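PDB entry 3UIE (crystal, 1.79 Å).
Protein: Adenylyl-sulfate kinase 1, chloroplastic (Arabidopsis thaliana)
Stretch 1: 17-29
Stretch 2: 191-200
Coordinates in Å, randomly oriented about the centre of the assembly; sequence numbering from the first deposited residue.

Stretch 1 17-29: RQRLLDQKGCVIW
Stretch 2 191-200: YLDNKGYLQA

The C-terminal tail of adenylyl-sulfate kinase 1, residues 191-200, is fastened to residues 17-29 chiefly by Lys-24. The Lys-24 side chain leaves toward the tail with chi angles m, t, t, p, and its NZ donates to two backbone carbonyls, Gly-196 O at 2.8 Å and Gln-199 O at 2.8 Å, the first and last residues of a type I turn. A weak third bond runs from Lys-24 NZ to Ala-200 O (3.1 Å), and a long salt bridge joins Lys-24 NZ to Ala-200 OXT (3.8 Å), so the ammonium gathers the turn and the terminal carboxylate around one charge. The backbone of the same residue is also held: Lys-24 N donates to Tyr-197 O at 2.9 Å, nearly linear at 171°. Two residues before Lys-24, Asp-22 OD1 accepts from Ala-200 N at 2.9 Å and 173°; Asp-22 has chi1 t and chi2 20°.

These bonds accompany an antiparallel register, with CA-CA distances of 4.4 Å for Asp-22 and Ala-200, 4.0 Å for Gln-23 and Gln-199, and 4.8 Å for Lys-24 and Tyr-197. The close backbones leave Gln-199 CA 3.4 Å from Asp-22 O in a CA-H...O contact.

Stretch 1 is helical through Leu-21, turns at Asp-22 (phi/psi 52/50), runs extended through Gln-23 (-161/173) and Lys-24 (-112/134), and enters a strand at Cys-26. Gln-18 (chi1 m, chi2 t) braces this loop: its OE1 accepts from Gly-25 N at 2.9 Å. In stretch 2 a helix ends in a Schellman motif at Gly-196 (89/15), with Gly-196 N bonded to Asp-193 O and Tyr-197 N to Leu-192 O, both at 3.0 Å. A CB at Gly-196 would be jammed against the preceding carbonyl O. The turn continues through Tyr-197 (-79/-9) and Leu-198 (-102/19) before Gln-199 extends (-149/153).

Water bridges the tail twice. Water 1 accepts from Gln-18 NE2 (2.8 Å) and donates to Ala-200 O (2.7 Å); water 2 accepts from Lys-24 NZ (3.0 Å) and donates to Ala-200 OXT (3.2 Å).

Stretch 1 packs on one face and an edge of the Tyr-197 ring (chi1 m, chi2 -49°). Lys-24 CB lies at its edge, 3.4 Å from Tyr-197 CD1, while Cys-26, chi1 p, covers one face; Cys-26 SG is 4.3 Å from Tyr-197 CG. At the C-terminal end of stretch 2, Ala-200 CB rests 3.6 Å from Gln-18 O. Farther along the strand the backbones diverge to 9.6 Å between the CA atoms of Ile-28 and Leu-192, yet their side chains (Ile-28 m, m; Leu-192 m, t) span the gap, Ile-28 CD1 meeting Leu-192 CD2 at 3.7 Å.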

# COMPACT_ATOMS: atom_id res chain seq x y z
N ARG A 17 0.67 -6.11 -15.48
CA ARG A 17 -0.29 -5.16 -14.92
C ARG A 17 -0.26 -3.84 -15.71
O ARG A 17 -1.29 -3.20 -15.91
CB ARG A 17 0.01 -4.92 -13.43
CG ARG A 17 -0.27 -6.16 -12.55
CD ARG A 17 0.02 -5.89 -11.07
NE ARG A 17 1.45 -5.80 -10.76
CZ ARG A 17 2.19 -6.87 -10.45
NH1 ARG A 17 1.62 -8.06 -10.43
NH2 ARG A 17 3.49 -6.74 -10.17
N GLN A 18 0.91 -3.46 -16.18
CA GLN A 18 1.03 -2.20 -16.93
C GLN A 18 0.33 -2.34 -18.27
O GLN A 18 -0.36 -1.43 -18.72
CB GLN A 18 2.50 -1.83 -17.07
CG GLN A 18 3.03 -1.31 -15.75
CD GLN A 18 4.48 -0.87 -15.78
OE1 GLN A 18 4.98 -0.33 -14.79
NE2 GLN A 18 5.16 -1.11 -16.90
N ARG A 19 0.48 -3.51 -18.89
CA ARG A 19 -0.19 -3.82 -20.14
C ARG A 19 -1.71 -3.75 -19.99
O ARG A 19 -2.42 -3.26 -20.86
CB ARG A 19 0.24 -5.21 -20.59
CG ARG A 19 -0.11 -5.55 -22.02
CD ARG A 19 0.84 -6.62 -22.53
NE ARG A 19 0.95 -7.75 -21.61
CZ ARG A 19 0.09 -8.76 -21.59
NH1 ARG A 19 -0.94 -8.76 -22.43
NH2 ARG A 19 0.25 -9.75 -20.72
N LEU A 20 -2.21 -4.26 -18.87
CA LEU A 20 -3.64 -4.20 -18.58
C LEU A 20 -4.14 -2.75 -18.44
O LEU A 20 -5.18 -2.39 -18.98
CB LEU A 20 -3.94 -5.01 -17.31
CG LEU A 20 -5.39 -5.17 -16.87
CD1 LEU A 20 -6.22 -5.73 -18.03
CD2 LEU A 20 -5.45 -6.10 -15.68
N LEU A 21 -3.38 -1.93 -17.71
CA LEU A 21 -3.78 -0.55 -17.41
C LEU A 21 -3.38 0.44 -18.49
O LEU A 21 -3.83 1.59 -18.46
CB LEU A 21 -3.16 -0.07 -16.09
CG LEU A 21 -3.59 -0.84 -14.84
CD1 LEU A 21 -2.75 -0.42 -13.66
CD2 LEU A 21 -5.05 -0.58 -14.58
N ASP A 22 -2.53 0.02 -19.42
CA ASP A 22 -1.92 0.94 -20.39
C ASP A 22 -1.25 2.17 -19.76
O ASP A 22 -1.50 3.32 -20.17
CB ASP A 22 -2.92 1.37 -21.47
CG ASP A 22 -2.24 1.99 -22.69
OD1 ASP A 22 -1.03 1.76 -22.90
OD2 ASP A 22 -2.93 2.69 -23.46
N GLN A 23 -0.41 1.93 -18.76
CA GLN A 23 0.39 2.99 -18.13
C GLN A 23 1.54 2.32 -17.41
O GLN A 23 1.59 1.09 -17.31
CB GLN A 23 -0.44 3.78 -17.11
CG GLN A 23 -0.92 2.90 -15.93
CD GLN A 23 -1.93 3.62 -15.06
OE1 GLN A 23 -2.90 4.18 -15.56
NE2 GLN A 23 -1.72 3.60 -13.74
N LYS A 24 2.46 3.12 -16.88
CA LYS A 24 3.58 2.60 -16.11
C LYS A 24 3.46 3.01 -14.64
O LYS A 24 3.17 4.17 -14.33
CB LYS A 24 4.91 3.08 -16.69
CG LYS A 24 5.18 2.47 -18.06
CD LYS A 24 6.57 2.80 -18.56
CE LYS A 24 6.77 2.25 -19.96
NZ LYS A 24 5.94 2.97 -20.97
N GLY A 25 3.66 2.04 -13.75
CA GLY A 25 3.63 2.29 -12.33
C GLY A 25 4.77 3.23 -11.97
O GLY A 25 5.86 3.13 -12.54
N CYS A 26 4.53 4.15 -11.05
CA CYS A 26 5.59 5.07 -10.66
C CYS A 26 5.19 5.74 -9.37
O CYS A 26 4.06 5.58 -8.90
CB CYS A 26 5.86 6.11 -11.76
SG CYS A 26 4.39 7.04 -12.30
N VAL A 27 6.13 6.48 -8.78
CA VAL A 27 5.85 7.24 -7.57
C VAL A 27 6.07 8.71 -7.86
O VAL A 27 7.16 9.09 -8.29
CB VAL A 27 6.80 6.83 -6.44
CG1 VAL A 27 6.54 7.69 -5.20
CG2 VAL A 27 6.66 5.33 -6.13
N ILE A 28 5.05 9.54 -7.64
CA ILE A 28 5.18 10.99 -7.76
C ILE A 28 5.26 11.50 -6.33
O ILE A 28 4.27 11.52 -5.62
CB ILE A 28 3.96 11.63 -8.46
CG1 ILE A 28 3.62 10.90 -9.77
CG2 ILE A 28 4.20 13.12 -8.73
CD1 ILE A 28 4.76 10.65 -10.69
N TRP A 29 6.46 11.88 -5.91
CA TRP A 29 6.69 12.25 -4.52
C TRP A 29 6.61 13.76 -4.36
O TRP A 29 7.54 14.48 -4.76
CB TRP A 29 8.06 11.70 -4.04
CG TRP A 29 8.20 11.87 -2.57
CD1 TRP A 29 8.52 13.03 -1.90
CD2 TRP A 29 7.94 10.89 -1.56
NE1 TRP A 29 8.50 12.81 -0.54
CE2 TRP A 29 8.14 11.52 -0.31
CE3 TRP A 29 7.57 9.54 -1.60
CZ2 TRP A 29 7.99 10.83 0.90
CZ3 TRP A 29 7.41 8.87 -0.39
CH2 TRP A 29 7.62 9.52 0.83
N TYR A 191 5.02 16.22 -18.31
CA TYR A 191 6.28 15.56 -18.00
C TYR A 191 6.11 14.03 -18.02
O TYR A 191 6.91 13.32 -18.64
CB TYR A 191 6.81 16.05 -16.65
CG TYR A 191 8.06 15.36 -16.16
CD1 TYR A 191 9.33 15.95 -16.34
CD2 TYR A 191 7.99 14.13 -15.52
CE1 TYR A 191 10.48 15.31 -15.88
CE2 TYR A 191 9.13 13.49 -15.07
CZ TYR A 191 10.36 14.08 -15.25
OH TYR A 191 11.46 13.41 -14.78
N LEU A 192 5.07 13.54 -17.36
CA LEU A 192 4.82 12.09 -17.32
C LEU A 192 4.57 11.57 -18.73
O LEU A 192 5.04 10.50 -19.11
CB LEU A 192 3.62 11.77 -16.42
CG LEU A 192 3.84 12.12 -14.94
CD1 LEU A 192 2.56 11.96 -14.13
CD2 LEU A 192 5.00 11.30 -14.35
N ASP A 193 3.80 12.33 -19.51
CA ASP A 193 3.47 11.91 -20.86
C ASP A 193 4.75 11.78 -21.70
O ASP A 193 4.99 10.74 -22.35
CB ASP A 193 2.52 12.91 -21.49
CG ASP A 193 1.96 12.43 -22.81
OD1 ASP A 193 2.37 11.35 -23.27
OD2 ASP A 193 1.11 13.14 -23.38
N ASN A 194 5.58 12.82 -21.67
CA ASN A 194 6.84 12.79 -22.41
C ASN A 194 7.79 11.68 -21.97
O ASN A 194 8.47 11.10 -22.80
CB ASN A 194 7.55 14.16 -22.36
CG ASN A 194 6.98 15.15 -23.36
OD1 ASN A 194 6.00 14.86 -24.04
ND2 ASN A 194 7.61 16.32 -23.45
N LYS A 195 7.84 11.39 -20.67
CA LYS A 195 8.71 10.34 -20.16
C LYS A 195 8.14 8.93 -20.42
O LYS A 195 8.80 7.93 -20.15
CB LYS A 195 9.00 10.53 -18.67
CG LYS A 195 9.87 11.73 -18.37
CD LYS A 195 11.33 11.46 -18.75
CE LYS A 195 12.19 12.68 -18.49
NZ LYS A 195 13.63 12.35 -18.61
N GLY A 196 6.92 8.86 -20.95
CA GLY A 196 6.35 7.60 -21.39
C GLY A 196 5.59 6.83 -20.32
O GLY A 196 5.28 5.66 -20.51
N TYR A 197 5.25 7.49 -19.21
CA TYR A 197 4.55 6.82 -18.11
C TYR A 197 3.04 6.65 -18.34
O TYR A 197 2.38 5.94 -17.58
CB TYR A 197 4.82 7.56 -16.78
CG TYR A 197 6.18 7.23 -16.22
CD1 TYR A 197 6.59 5.92 -16.11
CD2 TYR A 197 7.08 8.23 -15.86
CE1 TYR A 197 7.84 5.59 -15.63
CE2 TYR A 197 8.34 7.92 -15.37
CZ TYR A 197 8.71 6.59 -15.27
OH TYR A 197 9.95 6.23 -14.79
N LEU A 198 2.51 7.26 -19.39
CA LEU A 198 1.07 7.22 -19.61
C LEU A 198 0.67 6.22 -20.69
O LEU A 198 -0.42 6.29 -21.24
CB LEU A 198 0.51 8.61 -19.91
CG LEU A 198 0.94 9.68 -18.90
CD1 LEU A 198 0.19 10.98 -19.14
CD2 LEU A 198 0.69 9.19 -17.47
N GLN A 199 1.57 5.29 -20.99
CA GLN A 199 1.26 4.19 -21.88
C GLN A 199 2.07 2.99 -21.43
O GLN A 199 3.13 3.15 -20.85
CB GLN A 199 1.64 4.55 -23.31
CG GLN A 199 3.14 4.61 -23.50
CD GLN A 199 3.55 5.17 -24.85
OE1 GLN A 199 2.76 5.80 -25.55
NE2 GLN A 199 4.81 4.95 -25.22
N ALA A 200 1.57 1.79 -21.71
CA ALA A 200 2.32 0.58 -21.38
C ALA A 200 3.65 0.57 -22.13
O ALA A 200 4.69 0.18 -21.60
CB ALA A 200 1.52 -0.64 -21.72
OXT ALA A 200 3.69 0.96 -23.30
O HOH W 1 5.11 -1.64 -19.62
O HOH W 2 6.65 2.06 -23.72